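Local coordinates for protein xylooligosaccharide oxidase (Myceliophthora thermophila, PDB 5L6F) that catalyses the oxidation of the C1 hydroxyl of xylooligosaccharides and related sugars to lactones, reducing oxygen to hydrogen peroxide with a bicovalently bound FAD, at residues L57-A62 with G103-L108; G275-T280 with R373-I378; L456-A461 with L485-Q490. All coordinates share one frame; numbering follows the deposited sequence.

Contact 1 of 3, residues L57-A62 with G103-L108. With XYP (beta-D-xylopyranose), chain G.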
loop_
_atom_site.group_PDB
_atom_site.type_symbol
_atom_site.label_atom_id
_atom_site.label_comp_id
_atom_site.label_asym_id
_atom_site.label_seq_id
_atom_site.Cartn_x
_atom_site.Cartn_y
_atom_site.Cartn_z
ATOM N N LEU A 57 -5.153 -13.186 -11.411
ATOM C CA LEU A 57 -3.896 -13.823 -11.034
ATOM C C LEU A 57 -4.033 -14.858 -9.898
ATOM O O LEU A 57 -3.483 -14.674 -8.808
ATOM C CB LEU A 57 -2.870 -12.752 -10.649
ATOM C CG LEU A 57 -2.468 -11.774 -11.756
ATOM C CD1 LEU A 57 -1.622 -10.646 -11.161
ATOM C CD2 LEU A 57 -1.734 -12.498 -12.883
ATOM N N PRO A 58 -4.748 -15.961 -10.158
ATOM C CA PRO A 58 -4.771 -17.012 -9.193
ATOM C C PRO A 58 -3.467 -17.790 -9.280
ATOM O O PRO A 58 -2.852 -17.879 -10.360
ATOM C CB PRO A 58 -5.941 -17.868 -9.634
ATOM C CG PRO A 58 -5.935 -17.726 -11.124
ATOM C CD PRO A 58 -5.501 -16.309 -11.376
ATOM N N TYR A 59 -3.023 -18.306 -8.147
ATOM C CA TYR A 59 -1.921 -19.240 -8.125
ATOM C C TYR A 59 -2.267 -20.405 -7.203
ATOM O O TYR A 59 -3.064 -20.250 -6.276
ATOM C CB TYR A 59 -0.617 -18.572 -7.700
ATOM C CG TYR A 59 -0.132 -17.520 -8.667
ATOM C CD1 TYR A 59 0.310 -17.868 -9.945
ATOM C CD2 TYR A 59 -0.124 -16.168 -8.313
ATOM C CE1 TYR A 59 0.733 -16.899 -10.843
ATOM C CE2 TYR A 59 0.301 -15.196 -9.197
ATOM C CZ TYR A 59 0.745 -15.569 -10.447
ATOM O OH TYR A 59 1.173 -14.619 -11.321
ATOM N N THR A 60 -1.689 -21.566 -7.493
ATOM C CA THR A 60 -1.885 -22.764 -6.684
ATOM C C THR A 60 -0.682 -22.997 -5.760
ATOM O O THR A 60 0.379 -23.401 -6.219
ATOM C CB THR A 60 -2.138 -23.975 -7.571
ATOM O OG1 THR A 60 -3.236 -23.678 -8.436
ATOM C CG2 THR A 60 -2.465 -25.198 -6.749
ATOM N N PRO A 61 -0.850 -22.736 -4.456
ATOM C CA PRO A 61 0.236 -22.953 -3.494
ATOM C C PRO A 61 0.619 -24.418 -3.354
ATOM O O PRO A 61 -0.176 -25.300 -3.640
ATOM C CB PRO A 61 -0.333 -22.415 -2.175
ATOM C CG PRO A 61 -1.490 -21.562 -2.559
ATOM C CD PRO A 61 -2.040 -22.155 -3.813
ATOM N N ALA A 62 1.845 -24.665 -2.942
ATOM C CA ALA A 62 2.274 -26.008 -2.577
ATOM C C ALA A 62 1.462 -26.496 -1.381
ATOM O O ALA A 62 1.026 -27.631 -1.329
ATOM C CB ALA A 62 3.757 -26.007 -2.260
ATOM N N GLY A 103 3.286 -15.260 -6.185
ATOM C CA GLY A 103 3.417 -14.702 -7.544
ATOM C C GLY A 103 3.661 -15.732 -8.644
ATOM O O GLY A 103 3.960 -15.389 -9.796
ATOM N N GLU A 104 3.516 -17.000 -8.273
ATOM C CA GLU A 104 3.682 -18.135 -9.170
ATOM C C GLU A 104 3.170 -19.347 -8.382
ATOM O O GLU A 104 2.978 -19.256 -7.163
ATOM C CB GLU A 104 5.132 -18.302 -9.613
ATOM C CG GLU A 104 6.087 -18.542 -8.458
ATOM C CD GLU A 104 7.520 -18.787 -8.883
ATOM O OE1 GLU A 104 7.847 -18.543 -10.063
ATOM O OE2 GLU A 104 8.331 -19.203 -8.030
ATOM N N ASP A 105 2.957 -20.468 -9.063
ATOM C CA ASP A 105 2.524 -21.682 -8.389
ATOM C C ASP A 105 3.636 -22.253 -7.527
ATOM O O ASP A 105 4.826 -22.030 -7.793
ATOM C CB ASP A 105 2.120 -22.756 -9.394
ATOM C CG ASP A 105 0.896 -22.402 -10.195
ATOM O OD1 ASP A 105 0.057 -21.586 -9.778
ATOM O OD2 ASP A 105 0.750 -22.997 -11.277
ATOM N N GLY A 106 3.226 -22.997 -6.501
ATOM C CA GLY A 106 4.068 -23.945 -5.813
ATOM C C GLY A 106 4.854 -23.457 -4.626
ATOM O O GLY A 106 5.804 -24.109 -4.235
ATOM N N HIS A 107 4.440 -22.351 -4.021
ATOM C CA HIS A 107 5.089 -21.878 -2.795
ATOM C C HIS A 107 4.270 -22.321 -1.602
ATOM O O HIS A 107 3.064 -22.508 -1.711
ATOM C CB HIS A 107 5.166 -20.346 -2.758
ATOM C CG HIS A 107 6.083 -19.756 -3.774
ATOM N ND1 HIS A 107 6.721 -18.547 -3.584
ATOM C CD2 HIS A 107 6.488 -20.212 -4.985
ATOM C CE1 HIS A 107 7.452 -18.269 -4.652
ATOM N NE2 HIS A 107 7.310 -19.246 -5.523
ATOM N N LEU A 108 4.941 -22.447 -0.456
ATOM C CA LEU A 108 4.250 -22.530 0.830
ATOM C C LEU A 108 3.694 -21.159 1.153
ATOM O O LEU A 108 4.453 -20.185 1.219
ATOM C CB LEU A 108 5.211 -22.978 1.947
ATOM C CG LEU A 108 4.639 -22.905 3.361
ATOM C CD1 LEU A 108 3.473 -23.872 3.458
ATOM C CD2 LEU A 108 5.712 -23.193 4.406
HETATM O O1 XYP G . 9.851 -21.307 -8.586
HETATM C C1 XYP G . 11.232 -21.038 -8.774
HETATM C C2 XYP G . 11.334 -19.866 -9.741
HETATM C C3 XYP G . 12.787 -19.552 -10.002
HETATM C C4 XYP G . 13.475 -19.322 -8.670
HETATM C C5 XYP G . 13.273 -20.457 -7.679
HETATM O O2 XYP G . 10.694 -20.158 -10.981
HETATM O O3 XYP G . 12.910 -18.397 -10.843
HETATM O O4 XYP G . 14.844 -19.254 -8.964
HETATM O O5 XYP G . 11.879 -20.726 -7.525
HETATM O O HOH W 1 -1.920 -20.536 -11.562
HETATM O O HOH W 2 4.088 -15.972 -12.230
#
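Two loops of the FAD-binding PCMH-type region, each leading into a strand of the same small sheet, run side by side in one direction here, with Y59, T60 and A62 laid along G103-H107. Three hydrogen bonds join them. D105 OD1 takes the T60 N-H in an almost linear bond (2.9 Å, 176°), met from above the carboxylate plane, and a water that also donates to P58 O gives OD1 a second donor. Further on, G106 N donates to T60 O at 2.9 Å and A62 N to H107 O at 2.8 Å.

The largest share of the packing comes from Y59. With CG beside its backbone N and anti to the carbonyl carbon (chi1 -65°), the ring lies over the neighbouring backbone: E104 N sits 3.5 Å above the centre of the Y59 ring plane and G103 C is displaced toward the rim of the same face, while D105 OD1 lies at the ring edge. G103 and G106 both have positive phi, a backbone region that favours glycine.

The E104 carboxylate binds a xylose instead. Its OE2 accepts from H107 NE2 at 2.7 Å, through the anti lone pair and in the imidazole plane, and from the sugar O1, also at 2.7 Å from E104 OE2. Since H107 ND1 is hydrogen-bonded to N88 OD1, the imidazole is fixed at both nitrogens, and two acceptors would favour its charged form. The sugar lies away from the catalytic site.

P61 packs on W46 and A50 of helix 45-50, and L108 starts strand 108-111, bonded through its backbone to N88 of strand 87-90 and to K86 just before it, and covered by A76 and A80 of helix 70-83.

Contact 2 of 3, residues G275-T280 with R373-I378. With XYP (beta-D-xylopyranose), chain D.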
loop_
_atom_site.group_PDB
_atom_site.type_symbol
_atom_site.label_atom_id
_atom_site.label_comp_id
_atom_site.label_asym_id
_atom_site.label_seq_id
_atom_site.Cartn_x
_atom_site.Cartn_y
_atom_site.Cartn_z
ATOM N N GLY A 275 -9.876 10.637 -10.800
ATOM C CA GLY A 275 -10.417 10.747 -12.138
ATOM C C GLY A 275 -10.880 9.405 -12.698
ATOM O O GLY A 275 -10.287 8.357 -12.452
ATOM N N ASN A 276 -11.950 9.457 -13.469
ATOM C CA ASN A 276 -12.367 8.341 -14.316
ATOM C C ASN A 276 -12.933 8.977 -15.587
ATOM O O ASN A 276 -12.854 10.217 -15.745
ATOM C CB ASN A 276 -13.339 7.396 -13.586
ATOM C CG ASN A 276 -14.620 8.084 -13.118
ATOM O OD1 ASN A 276 -15.325 8.732 -13.900
ATOM N ND2 ASN A 276 -14.943 7.917 -11.835
ATOM N N ALA A 277 -13.441 8.167 -16.509
ATOM C CA ALA A 277 -13.869 8.703 -17.822
ATOM C C ALA A 277 -15.040 9.649 -17.716
ATOM O O ALA A 277 -15.329 10.378 -18.700
ATOM C CB ALA A 277 -14.221 7.575 -18.798
ATOM N N PHE A 278 -15.726 9.627 -16.556
ATOM C CA PHE A 278 -17.024 10.284 -16.395
ATOM C C PHE A 278 -17.084 11.431 -15.386
ATOM O O PHE A 278 -18.022 12.221 -15.409
ATOM C CB PHE A 278 -18.049 9.213 -16.055
ATOM C CG PHE A 278 -17.900 7.976 -16.897
ATOM C CD1 PHE A 278 -18.182 8.014 -18.261
ATOM C CD2 PHE A 278 -17.441 6.793 -16.346
ATOM C CE1 PHE A 278 -18.037 6.878 -19.045
ATOM C CE2 PHE A 278 -17.290 5.664 -17.135
ATOM C CZ PHE A 278 -17.590 5.706 -18.471
ATOM N N GLN A 279 -16.072 11.548 -14.531
ATOM C CA GLN A 279 -15.982 12.653 -13.577
ATOM C C GLN A 279 -14.553 12.751 -13.073
ATOM O O GLN A 279 -13.885 11.730 -12.929
ATOM C CB GLN A 279 -16.903 12.455 -12.365
ATOM C CG GLN A 279 -16.926 13.708 -11.471
ATOM C CD GLN A 279 -18.181 13.849 -10.634
ATOM O OE1 GLN A 279 -19.032 14.717 -10.901
ATOM N NE2 GLN A 279 -18.312 13.010 -9.640
ATOM N N THR A 280 -14.086 13.982 -12.858
ATOM C CA THR A 280 -12.816 14.226 -12.170
ATOM C C THR A 280 -13.077 15.168 -11.002
ATOM O O THR A 280 -13.770 16.187 -11.155
ATOM C CB THR A 280 -11.773 14.834 -13.101
ATOM O OG1 THR A 280 -11.550 13.929 -14.198
ATOM C CG2 THR A 280 -10.461 15.023 -12.376
ATOM N N ARG A 373 -13.596 0.061 -20.648
ATOM C CA ARG A 373 -13.506 -0.684 -19.394
ATOM C C ARG A 373 -13.514 0.319 -18.266
ATOM O O ARG A 373 -13.148 1.488 -18.443
ATOM C CB ARG A 373 -12.201 -1.487 -19.323
ATOM C CG ARG A 373 -12.164 -2.674 -20.258
ATOM C CD ARG A 373 -10.914 -3.506 -20.030
ATOM N NE ARG A 373 -9.671 -2.752 -20.099
ATOM C CZ ARG A 373 -9.009 -2.452 -21.213
ATOM N NH1 ARG A 373 -9.495 -2.781 -22.418
ATOM N NH2 ARG A 373 -7.864 -1.765 -21.135
ATOM N N SER A 374 -13.907 -0.134 -17.089
ATOM C CA SER A 374 -13.814 0.684 -15.903
ATOM C C SER A 374 -12.352 0.962 -15.613
ATOM O O SER A 374 -11.558 0.038 -15.601
ATOM C CB SER A 374 -14.459 -0.035 -14.731
ATOM O OG SER A 374 -15.829 -0.293 -15.011
ATOM N N TRP A 375 -11.973 2.216 -15.478
ATOM C CA TRP A 375 -10.631 2.562 -15.059
ATOM C C TRP A 375 -10.741 3.772 -14.170
ATOM O O TRP A 375 -11.728 4.520 -14.233
ATOM C CB TRP A 375 -9.704 2.846 -16.255
ATOM C CG TRP A 375 -10.159 3.975 -17.105
ATOM C CD1 TRP A 375 -10.945 3.903 -18.204
ATOM C CD2 TRP A 375 -9.883 5.361 -16.895
ATOM N NE1 TRP A 375 -11.183 5.165 -18.700
ATOM C CE2 TRP A 375 -10.540 6.077 -17.902
ATOM C CE3 TRP A 375 -9.156 6.067 -15.928
ATOM C CZ2 TRP A 375 -10.477 7.474 -17.994
ATOM C CZ3 TRP A 375 -9.098 7.434 -16.015
ATOM C CH2 TRP A 375 -9.762 8.133 -17.041
ATOM N N TYR A 376 -9.729 3.972 -13.337
ATOM C CA TYR A 376 -9.576 5.245 -12.636
ATOM C C TYR A 376 -8.121 5.588 -12.454
ATOM O O TYR A 376 -7.242 4.730 -12.598
ATOM C CB TYR A 376 -10.336 5.277 -11.302
ATOM C CG TYR A 376 -9.900 4.272 -10.246
ATOM C CD1 TYR A 376 -8.795 4.526 -9.434
ATOM C CD2 TYR A 376 -10.602 3.087 -10.052
ATOM C CE1 TYR A 376 -8.391 3.608 -8.462
ATOM C CE2 TYR A 376 -10.202 2.175 -9.073
ATOM C CZ TYR A 376 -9.098 2.465 -8.290
ATOM O OH TYR A 376 -8.651 1.604 -7.317
ATOM N N ILE A 377 -7.878 6.868 -12.197
ATOM C CA ILE A 377 -6.566 7.358 -11.816
ATOM C C ILE A 377 -6.710 8.148 -10.502
ATOM O O ILE A 377 -7.625 8.960 -10.352
ATOM C CB ILE A 377 -5.898 8.214 -12.921
ATOM C CG1 ILE A 377 -4.490 8.613 -12.490
ATOM C CG2 ILE A 377 -6.705 9.460 -13.275
ATOM C CD1 ILE A 377 -3.620 9.131 -13.608
ATOM N N ILE A 378 -5.839 7.869 -9.542
ATOM C CA ILE A 378 -5.768 8.671 -8.330
ATOM C C ILE A 378 -4.427 9.376 -8.322
ATOM O O ILE A 378 -3.382 8.752 -8.562
ATOM C CB ILE A 378 -5.907 7.786 -7.086
ATOM C CG1 ILE A 378 -7.332 7.292 -6.981
ATOM C CG2 ILE A 378 -5.495 8.536 -5.825
ATOM C CD1 ILE A 378 -7.549 6.357 -5.809
HETATM O O1 XYP D . -5.617 3.225 -3.035
HETATM C C1 XYP D . -6.983 2.811 -2.952
HETATM C C2 XYP D . -7.893 4.049 -2.911
HETATM C C3 XYP D . -9.362 3.639 -2.968
HETATM C C4 XYP D . -9.588 2.719 -4.163
HETATM C C5 XYP D . -8.664 1.507 -4.038
HETATM O O2 XYP D . -7.664 4.831 -1.730
HETATM O O3 XYP D . -10.194 4.796 -3.062
HETATM O O4 XYP D . -10.959 2.312 -4.226
HETATM O O5 XYP D . -7.299 1.956 -4.061
HETATM O O HOH W 3 -13.511 5.259 -16.368
#
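G275 and W375 bury equal areas in this contact, with N276 next, where a turn between two strands packs on strand 374-381. G275 and I377 form an antiparallel hydrogen-bonded pair: G275 N donates to I377 O and I377 N to G275 O, both bonds 2.8 Å long. A side chain at G275 would run tightly against I377 CG2.

W375 has CG between its backbone N and carbonyl carbon (chi1 60°), which brings the indole beneath the turn. N276 CA makes a CH-pi contact over the six-membered ring of W375, 4.0 Å from its centroid, and A277 CB rests 3.8 Å from W375 CZ2. One water accepts from A277 N and donates to W375 O. An alanine in place of W375 is likely to leave the N276-A277 backbone without its aromatic floor. N276 itself shapes the turn: its OD1 receives F278 N in the carbonyl plane at 2.8 Å, an Asx turn, and Q279 N from above that plane.

Edge-to-face rings of F428 and W432, from helix 426-437, pack on W375, while W364 of helix 354-368 touches I377 and Y376 packs on E412 of strand 409-417, a substrate-binding residue.

Contact 3 of 3, residues L456-A461 with L485-Q490. With XYP (beta-D-xylopyranose), chain B.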
loop_
_atom_site.group_PDB
_atom_site.type_symbol
_atom_site.label_atom_id
_atom_site.label_comp_id
_atom_site.label_asym_id
_atom_site.label_seq_id
_atom_site.Cartn_x
_atom_site.Cartn_y
_atom_site.Cartn_z
ATOM N N LEU A 456 6.190 -5.401 -14.783
ATOM C CA LEU A 456 7.610 -5.044 -14.703
ATOM C C LEU A 456 8.427 -6.304 -14.518
ATOM O O LEU A 456 8.040 -7.182 -13.745
ATOM C CB LEU A 456 7.895 -4.120 -13.509
ATOM C CG LEU A 456 6.987 -2.895 -13.349
ATOM C CD1 LEU A 456 7.205 -2.258 -11.987
ATOM C CD2 LEU A 456 7.219 -1.877 -14.466
ATOM N N ASP A 457 9.559 -6.378 -15.216
ATOM C CA ASP A 457 10.501 -7.483 -14.994
ATOM C C ASP A 457 11.221 -7.280 -13.652
ATOM O O ASP A 457 11.151 -6.210 -13.054
ATOM C CB ASP A 457 11.464 -7.700 -16.192
ATOM C CG ASP A 457 12.461 -6.566 -16.402
ATOM O OD1 ASP A 457 13.198 -6.189 -15.473
ATOM O OD2 ASP A 457 12.568 -6.089 -17.559
ATOM N N ARG A 458 11.884 -8.323 -13.169
ATOM C CA ARG A 458 12.428 -8.298 -11.834
ATOM C C ARG A 458 13.460 -7.199 -11.626
ATOM O O ARG A 458 13.440 -6.512 -10.609
ATOM C CB ARG A 458 13.053 -9.632 -11.497
ATOM C CG ARG A 458 13.462 -9.692 -10.044
ATOM C CD ARG A 458 13.989 -11.046 -9.657
ATOM N NE ARG A 458 14.316 -11.057 -8.246
ATOM C CZ ARG A 458 15.006 -12.025 -7.656
ATOM N NH1 ARG A 458 15.454 -13.046 -8.361
ATOM N NH2 ARG A 458 15.259 -11.976 -6.361
ATOM N N ALA A 459 14.376 -7.044 -12.569
ATOM C CA ALA A 459 15.402 -5.998 -12.454
ATOM C C ALA A 459 14.784 -4.599 -12.453
ATOM O O ALA A 459 15.164 -3.752 -11.633
ATOM C CB ALA A 459 16.401 -6.094 -13.592
ATOM N N GLU A 460 13.838 -4.353 -13.359
ATOM C CA GLU A 460 13.176 -3.059 -13.424
ATOM C C GLU A 460 12.392 -2.811 -12.140
ATOM O O GLU A 460 12.473 -1.715 -11.583
ATOM C CB GLU A 460 12.247 -2.879 -14.663
ATOM C CG GLU A 460 11.633 -1.474 -14.692
ATOM C CD GLU A 460 10.742 -1.104 -15.889
ATOM O OE1 GLU A 460 10.321 -1.993 -16.656
ATOM O OE2 GLU A 460 10.432 0.118 -16.030
ATOM N N ALA A 461 11.647 -3.814 -11.674
ATOM C CA ALA A 461 10.818 -3.658 -10.481
ATOM C C ALA A 461 11.616 -3.197 -9.254
ATOM O O ALA A 461 11.249 -2.230 -8.573
ATOM C CB ALA A 461 10.082 -4.948 -10.172
ATOM N N LEU A 485 14.685 -17.790 0.336
ATOM C CA LEU A 485 13.545 -18.565 0.758
ATOM C C LEU A 485 12.227 -17.813 0.530
ATOM O O LEU A 485 11.237 -18.428 0.162
ATOM C CB LEU A 485 13.668 -18.931 2.232
ATOM C CG LEU A 485 12.594 -19.875 2.754
ATOM C CD1 LEU A 485 12.841 -21.263 2.225
ATOM C CD2 LEU A 485 12.666 -19.921 4.258
ATOM N N PHE A 486 12.233 -16.497 0.733
ATOM C CA PHE A 486 11.013 -15.674 0.578
ATOM C C PHE A 486 10.841 -15.123 -0.829
ATOM O O PHE A 486 10.180 -14.109 -1.029
ATOM C CB PHE A 486 10.999 -14.561 1.622
ATOM C CG PHE A 486 11.066 -15.086 3.026
ATOM C CD1 PHE A 486 10.029 -15.864 3.528
ATOM C CD2 PHE A 486 12.136 -14.794 3.845
ATOM C CE1 PHE A 486 10.096 -16.389 4.822
ATOM C CE2 PHE A 486 12.214 -15.313 5.128
ATOM C CZ PHE A 486 11.179 -16.085 5.621
ATOM N N TYR A 487 11.423 -15.818 -1.806
ATOM C CA TYR A 487 11.336 -15.439 -3.201
ATOM C C TYR A 487 9.910 -15.139 -3.689
ATOM O O TYR A 487 8.946 -15.855 -3.365
ATOM C CB TYR A 487 11.978 -16.545 -4.094
ATOM C CG TYR A 487 11.802 -16.245 -5.555
ATOM C CD1 TYR A 487 12.622 -15.301 -6.182
ATOM C CD2 TYR A 487 10.778 -16.844 -6.308
ATOM C CE1 TYR A 487 12.460 -14.988 -7.509
ATOM C CE2 TYR A 487 10.600 -16.515 -7.644
ATOM C CZ TYR A 487 11.442 -15.597 -8.238
ATOM O OH TYR A 487 11.291 -15.261 -9.551
ATOM N N TYR A 488 9.808 -14.062 -4.469
ATOM C CA TYR A 488 8.709 -13.861 -5.393
ATOM C C TYR A 488 9.265 -13.105 -6.595
ATOM O O TYR A 488 10.396 -12.601 -6.526
ATOM C CB TYR A 488 7.530 -13.137 -4.748
ATOM C CG TYR A 488 7.790 -11.775 -4.192
ATOM C CD1 TYR A 488 8.315 -11.611 -2.934
ATOM C CD2 TYR A 488 7.430 -10.635 -4.899
ATOM C CE1 TYR A 488 8.504 -10.335 -2.397
ATOM C CE2 TYR A 488 7.613 -9.377 -4.371
ATOM C CZ TYR A 488 8.147 -9.231 -3.112
ATOM O OH TYR A 488 8.306 -7.975 -2.560
ATOM N N PRO A 489 8.485 -13.003 -7.689
ATOM C CA PRO A 489 9.189 -12.555 -8.906
ATOM C C PRO A 489 9.667 -11.102 -8.953
ATOM O O PRO A 489 10.375 -10.760 -9.879
ATOM C CB PRO A 489 8.192 -12.860 -10.023
ATOM C CG PRO A 489 7.404 -14.025 -9.474
ATOM C CD PRO A 489 7.205 -13.656 -8.022
ATOM N N GLN A 490 9.266 -10.272 -7.991
ATOM C CA GLN A 490 9.824 -8.917 -7.864
ATOM C C GLN A 490 10.515 -8.715 -6.534
ATOM O O GLN A 490 10.616 -7.586 -6.044
ATOM C CB GLN A 490 8.738 -7.872 -8.090
ATOM C CG GLN A 490 8.211 -7.938 -9.507
ATOM C CD GLN A 490 7.178 -6.879 -9.810
ATOM O OE1 GLN A 490 6.606 -6.270 -8.899
ATOM N NE2 GLN A 490 6.938 -6.651 -11.083
HETATM C C1 XYP B . 15.503 -18.189 -8.317
HETATM C C2 XYP B . 16.989 -18.505 -8.281
HETATM C C3 XYP B . 17.772 -17.347 -7.680
HETATM C C4 XYP B . 17.404 -16.056 -8.396
HETATM C C5 XYP B . 15.901 -15.906 -8.602
HETATM O O2 XYP B . 17.207 -19.711 -7.544
HETATM O O3 XYP B . 19.177 -17.585 -7.852
HETATM O O4 XYP B . 17.907 -14.943 -7.644
HETATM O O5 XYP B . 15.267 -17.056 -9.127
#
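The first turn of helix 458-466, in the berberine-like C-terminal region, is fastened to the chain segment that follows helix 470-480 through R458, A461 and Q490. Q490 is extended beyond CG, and its NE2 donates to L456 O at 2.9 Å, with the acceptor close to the amide plane. The same nitrogen also bonds D453 O and OE1 bonds the Y465 hydroxyl, so both ends of the amide are engaged and its rotation is fixed. A461 CB presses on the side of this chain, 3.5 Å from Q490 CD.

R458 leaves the helix with CG anti to its backbone N (chi1 -172°) and stays straight as far as NE. Its CG passes 3.3 Å from P489 O, and its guanidinium then receives the edge of the Y487 ring on one face: Y487 CE1 stands 3.7 Å above the plane, and the two planes are 78° apart. NH1 donates to O4 of a bound xylose at 3.2 Å. NE and NH2 are held by A491 O and by a salt bridge to E484, a residue that also binds the sugar; together they probably set the guanidinium for that bond.

Ahead of R458, D457 OD1 accepts from E460 N at 2.9 Å, a classic aspartate N-cap. The whole is a capped helix start whose first-turn arginine, with the edge of Y487 against its guanidinium, forms part of a surface sugar site separate from the catalytic one.

How the contacts relate
From the N terminus the three contacts follow in series; none nests in or crosses another. Contact 1 closes a loop of 40 residues that includes helix 70-83 and strand 87-90 of the FAD-binding region. Contact 2 spans 92 residues and joins strands 269-275 and 374-381 in the middle of the eight-stranded sheet; its centre lies about 32 Å from that of contact 1 and 29 Å from that of contact 3. Contact 3 closes 23 residues around helix 470-480. Contacts 1 and 3 touch, with H107 and E104 against Y487 and G103 against P489, joining the FAD-binding and C-terminal regions. Their two xylose units are glycosidically linked, so one xylobiose spans both.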